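Local coordinates for Wnt inhibitor of Dorsal protein (Drosophila melanogaster, PDB 4KRR) that probably acts as a secreted Wnt-family ligand for frizzled receptors, here as its N-terminal domain and linker, at residues A[66-71]-A[156-161]; A[72-75]-A[81-84]. All blocks are in the same frame, centred on the assembly; numbering follows the deposited sequence.

Interaction 1: A[66-71]-A[156-161]; sequences IVHTLT and KPFEAI
H68 reaches from helix 53-75 to K156, F158 and I161, a contact between a helix and the lead-in and first turn of another, within the alpha-helical N-terminal domain of the Wnt fold. NE2 of H68 donates to the backbone O of K156 at 2.9 Å. The bond is fairly straight, 157° at the hydrogen, and the oxygen lies close to the imidazole plane. At the same ring's edge, CD1 of I161 packs 3.5 Å from CD2 of H68. One face is taken by F158, whose CB stands 4.2 Å from the centroid of the H68 ring in a CH-pi contact; its phenyl turns an edge to that face, a T-shaped pair with planes at 69°, and CD1 of F158 comes 4.0 Å from CG of H68. With CG anti to the backbone N (chi1 -172°), H68 extends its imidazole toward the K156 carbonyl just before helix 158-170. Histidine suits this place because it combines a flat packing face with an edge donor. Replacing H68 by an alanine is likely to leave the K156 carbonyl without this donor and open a gap beside F158 and I161. Farther out, P157 is the N-cap of helix 158-170, and K156 NZ forms a salt bridge with D164 OD2.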
loop_
_atom_site.group_PDB
_atom_site.type_symbol
_atom_site.label_atom_id
_atom_site.label_comp_id
_atom_site.label_asym_id
_atom_site.label_seq_id
_atom_site.Cartn_x
_atom_site.Cartn_y
_atom_site.Cartn_z
ATOM N N ILE A 66 -5.025 -0.124 1.420
ATOM C CA ILE A 66 -5.805 0.495 2.482
ATOM C C ILE A 66 -5.485 1.983 2.585
ATOM O O ILE A 66 -6.387 2.813 2.711
ATOM C CB ILE A 66 -5.562 -0.206 3.838
ATOM C CG1 ILE A 66 -6.126 -1.629 3.802
ATOM C CG2 ILE A 66 -6.200 0.578 4.976
ATOM C CD1 ILE A 66 -5.890 -2.414 5.074
ATOM N N VAL A 67 -4.198 2.314 2.521
ATOM C CA VAL A 67 -3.755 3.705 2.586
ATOM C C VAL A 67 -4.179 4.481 1.338
ATOM O O VAL A 67 -4.597 5.637 1.424
ATOM C CB VAL A 67 -2.225 3.805 2.791
ATOM C CG1 VAL A 67 -1.763 5.254 2.720
ATOM C CG2 VAL A 67 -1.826 3.181 4.128
ATOM N N HIS A 68 -4.079 3.834 0.180
ATOM C CA HIS A 68 -4.519 4.430 -1.077
ATOM C C HIS A 68 -6.011 4.738 -1.018
ATOM O O HIS A 68 -6.458 5.795 -1.465
ATOM C CB HIS A 68 -4.221 3.486 -2.246
ATOM C CG HIS A 68 -4.458 4.089 -3.596
ATOM N ND1 HIS A 68 -5.714 4.189 -4.158
ATOM C CD2 HIS A 68 -3.598 4.608 -4.505
ATOM C CE1 HIS A 68 -5.617 4.750 -5.350
ATOM N NE2 HIS A 68 -4.344 5.012 -5.586
ATOM N N THR A 69 -6.777 3.807 -0.458
ATOM C CA THR A 69 -8.217 3.982 -0.317
ATOM C C THR A 69 -8.525 5.121 0.648
ATOM O O THR A 69 -9.374 5.970 0.370
ATOM C CB THR A 69 -8.896 2.689 0.182
ATOM O OG1 THR A 69 -8.668 1.633 -0.759
ATOM C CG2 THR A 69 -10.396 2.896 0.346
ATOM N N LEU A 70 -7.821 5.138 1.776
ATOM C CA LEU A 70 -8.023 6.153 2.804
ATOM C C LEU A 70 -7.632 7.543 2.312
ATOM O O LEU A 70 -8.335 8.522 2.564
ATOM C CB LEU A 70 -7.237 5.800 4.071
ATOM C CG LEU A 70 -7.304 6.814 5.214
ATOM C CD1 LEU A 70 -8.744 7.036 5.653
ATOM C CD2 LEU A 70 -6.442 6.366 6.389
ATOM N N THR A 71 -6.506 7.623 1.611
ATOM C CA THR A 71 -6.041 8.885 1.048
ATOM C C THR A 71 -7.042 9.434 0.034
ATOM O O THR A 71 -7.392 10.618 0.064
ATOM C CB THR A 71 -4.682 8.714 0.348
ATOM O OG1 THR A 71 -3.734 8.160 1.268
ATOM C CG2 THR A 71 -4.168 10.052 -0.167
ATOM N N LYS A 156 -1.124 7.910 -7.811
ATOM C CA LYS A 156 -1.212 7.147 -9.054
ATOM C C LYS A 156 -2.325 6.115 -8.949
ATOM O O LYS A 156 -2.727 5.748 -7.844
ATOM C CB LYS A 156 0.103 6.411 -9.333
ATOM C CG LYS A 156 1.313 7.292 -9.534
ATOM C CD LYS A 156 2.530 6.460 -9.910
ATOM C CE LYS A 156 2.843 5.417 -8.848
ATOM N NZ LYS A 156 4.068 4.636 -9.181
ATOM N N PRO A 157 -2.832 5.645 -10.102
ATOM C CA PRO A 157 -3.737 4.492 -10.077
ATOM C C PRO A 157 -3.065 3.324 -9.362
ATOM O O PRO A 157 -1.850 3.152 -9.475
ATOM C CB PRO A 157 -3.951 4.174 -11.563
ATOM C CG PRO A 157 -2.916 4.980 -12.309
ATOM C CD PRO A 157 -2.653 6.176 -11.462
ATOM N N PHE A 158 -3.841 2.546 -8.617
ATOM C CA PHE A 158 -3.254 1.537 -7.746
ATOM C C PHE A 158 -2.501 0.446 -8.507
ATOM O O PHE A 158 -1.571 -0.159 -7.972
ATOM C CB PHE A 158 -4.303 0.921 -6.820
ATOM C CG PHE A 158 -3.715 0.013 -5.788
ATOM C CD1 PHE A 158 -2.991 0.532 -4.729
ATOM C CD2 PHE A 158 -3.860 -1.360 -5.888
ATOM C CE1 PHE A 158 -2.431 -0.299 -3.780
ATOM C CE2 PHE A 158 -3.304 -2.197 -4.939
ATOM C CZ PHE A 158 -2.589 -1.665 -3.885
ATOM N N GLU A 159 -2.898 0.211 -9.754
ATOM C CA GLU A 159 -2.242 -0.788 -10.591
ATOM C C GLU A 159 -0.760 -0.464 -10.790
ATOM O O GLU A 159 0.072 -1.367 -10.880
ATOM C CB GLU A 159 -2.942 -0.907 -11.950
ATOM C CG GLU A 159 -4.452 -1.104 -11.871
ATOM C CD GLU A 159 -5.214 0.207 -11.753
ATOM O OE1 GLU A 159 -5.302 0.936 -12.764
ATOM O OE2 GLU A 159 -5.722 0.508 -10.652
ATOM N N ALA A 160 -0.437 0.824 -10.855
ATOM C CA ALA A 160 0.949 1.256 -11.031
ATOM C C ALA A 160 1.749 1.075 -9.745
ATOM O O ALA A 160 2.904 0.647 -9.773
ATOM C CB ALA A 160 1.003 2.705 -11.499
ATOM N N ILE A 161 1.127 1.408 -8.618
ATOM C CA ILE A 161 1.726 1.177 -7.306
ATOM C C ILE A 161 1.933 -0.321 -7.077
ATOM O O ILE A 161 2.954 -0.743 -6.530
ATOM C CB ILE A 161 0.848 1.778 -6.183
ATOM C CG1 ILE A 161 0.731 3.296 -6.364
ATOM C CG2 ILE A 161 1.408 1.436 -4.804
ATOM C CD1 ILE A 161 -0.243 3.966 -5.413
#

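Interaction 2: A[72-75]-A[81-84]; sequences KDCA and GCGC. With NA (sodium ion), chain F.
The sulfurs of C74 and C82 are brought together by two different first torsions: C74 SG is anti to its own carbonyl carbon (chi1 -80°), whereas C82 SG sits between its backbone N and carbonyl carbon (chi1 61°). The result is a disulfide across the C-terminal end of helix 53-75, one of the cystine bridges that brace the Wnt fold, tying the last turn of the helix to the loop that follows. C74 SG and C82 SG are 2.0 Å apart and the torsion about their bond is -79°, close to the near-perpendicular twist that disulfides prefer. Cysteine is the natural choice here, since a covalent link can fix a loop at the surface where little hydrophobic burial is available.

Backbone oxygens form a second link. A sodium ion is held by C74 O at 2.7 Å and by C82 O at 2.9 Å, with the carbonyl of I79 as a further ligand, so the ion and the disulfide join the same two residues, one through main chain and the other through side chains. Carbonyls near a helix C-terminus suit a cation, because the helix dipole would probably favour positive charge there.

Glycine is needed at both neighbours of C82. The positive phi of G81 would jam a side chain against the preceding carbonyl, and G83 is constrained likewise, with the added difficulty that a CB would run into C74 O. C84 turns to another bridge, with C93. With no side chain in the way, G83 CA approaches C74 O to 3.2 Å in a bent CA-H...O contact.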
loop_
_atom_site.group_PDB
_atom_site.type_symbol
_atom_site.label_atom_id
_atom_site.label_comp_id
_atom_site.label_asym_id
_atom_site.label_seq_id
_atom_site.Cartn_x
_atom_site.Cartn_y
_atom_site.Cartn_z
ATOM N N LYS A 72 -7.501 8.562 -0.858
ATOM C CA LYS A 72 -8.413 8.960 -1.926
ATOM C C LYS A 72 -9.774 9.379 -1.381
ATOM O O LYS A 72 -10.315 10.413 -1.771
ATOM C CB LYS A 72 -8.574 7.825 -2.940
ATOM C CG LYS A 72 -9.368 8.199 -4.179
ATOM C CD LYS A 72 -9.367 7.068 -5.196
ATOM C CE LYS A 72 -10.071 7.478 -6.481
ATOM N NZ LYS A 72 -10.072 6.386 -7.494
ATOM N N ASP A 73 -10.321 8.575 -0.476
ATOM C CA ASP A 73 -11.633 8.854 0.100
ATOM C C ASP A 73 -11.643 10.131 0.934
ATOM O O ASP A 73 -12.647 10.844 0.971
ATOM C CB ASP A 73 -12.122 7.665 0.928
ATOM C CG ASP A 73 -12.539 6.491 0.067
ATOM O OD1 ASP A 73 -12.062 6.398 -1.084
ATOM O OD2 ASP A 73 -13.343 5.662 0.540
ATOM N N CYS A 74 -10.529 10.418 1.600
ATOM C CA CYS A 74 -10.398 11.651 2.369
ATOM C C CYS A 74 -10.462 12.861 1.448
ATOM O O CYS A 74 -11.156 13.836 1.734
ATOM C CB CYS A 74 -9.086 11.670 3.157
ATOM S SG CYS A 74 -9.120 10.728 4.701
ATOM N N ALA A 75 -9.734 12.785 0.339
ATOM C CA ALA A 75 -9.713 13.865 -0.639
ATOM C C ALA A 75 -11.082 14.044 -1.288
ATOM O O ALA A 75 -11.479 15.159 -1.619
ATOM C CB ALA A 75 -8.653 13.602 -1.693
ATOM N N GLY A 81 -13.222 14.426 9.275
ATOM C CA GLY A 81 -11.973 14.570 9.999
ATOM C C GLY A 81 -10.779 14.808 9.092
ATOM O O GLY A 81 -9.756 15.337 9.526
ATOM N N CYS A 82 -10.909 14.414 7.830
ATOM C CA CYS A 82 -9.828 14.579 6.862
ATOM C C CYS A 82 -10.355 15.107 5.533
ATOM O O CYS A 82 -11.552 15.030 5.255
ATOM C CB CYS A 82 -9.097 13.253 6.646
ATOM S SG CYS A 82 -10.136 11.933 5.984
ATOM N N GLY A 83 -9.455 15.646 4.716
ATOM C CA GLY A 83 -9.830 16.182 3.421
ATOM C C GLY A 83 -9.825 17.699 3.378
ATOM O O GLY A 83 -9.151 18.347 4.179
ATOM N N CYS A 84 -10.580 18.263 2.442
ATOM C CA CYS A 84 -10.621 19.710 2.256
ATOM C C CYS A 84 -11.983 20.286 2.623
ATOM O O CYS A 84 -12.667 19.781 3.512
ATOM C CB CYS A 84 -10.284 20.074 0.808
ATOM S SG CYS A 84 -8.662 19.514 0.243
HETATM NA NA NA F . -13.164 13.369 3.455
#

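Helix 53-75 supplies the first segment of both contacts. Along the chain from the N terminus, 66-71 comes first and runs directly into 72-75, which soon meets 81-84 and closes a short loop of five intervening residues. The chain then passes through helices 97-107 and 113-127 and the antiparallel hairpin of 130-136 and 149-155 before 156-161 returns to 66-71, closing a loop of 84 residues. Interaction 2 is therefore nested inside interaction 1. Their centres lie about 14 Å apart: interaction 1 joins a helix and the start of another close to the centre of the folded chain, while interaction 2 fastens a surface loop to the helix's C-terminal end.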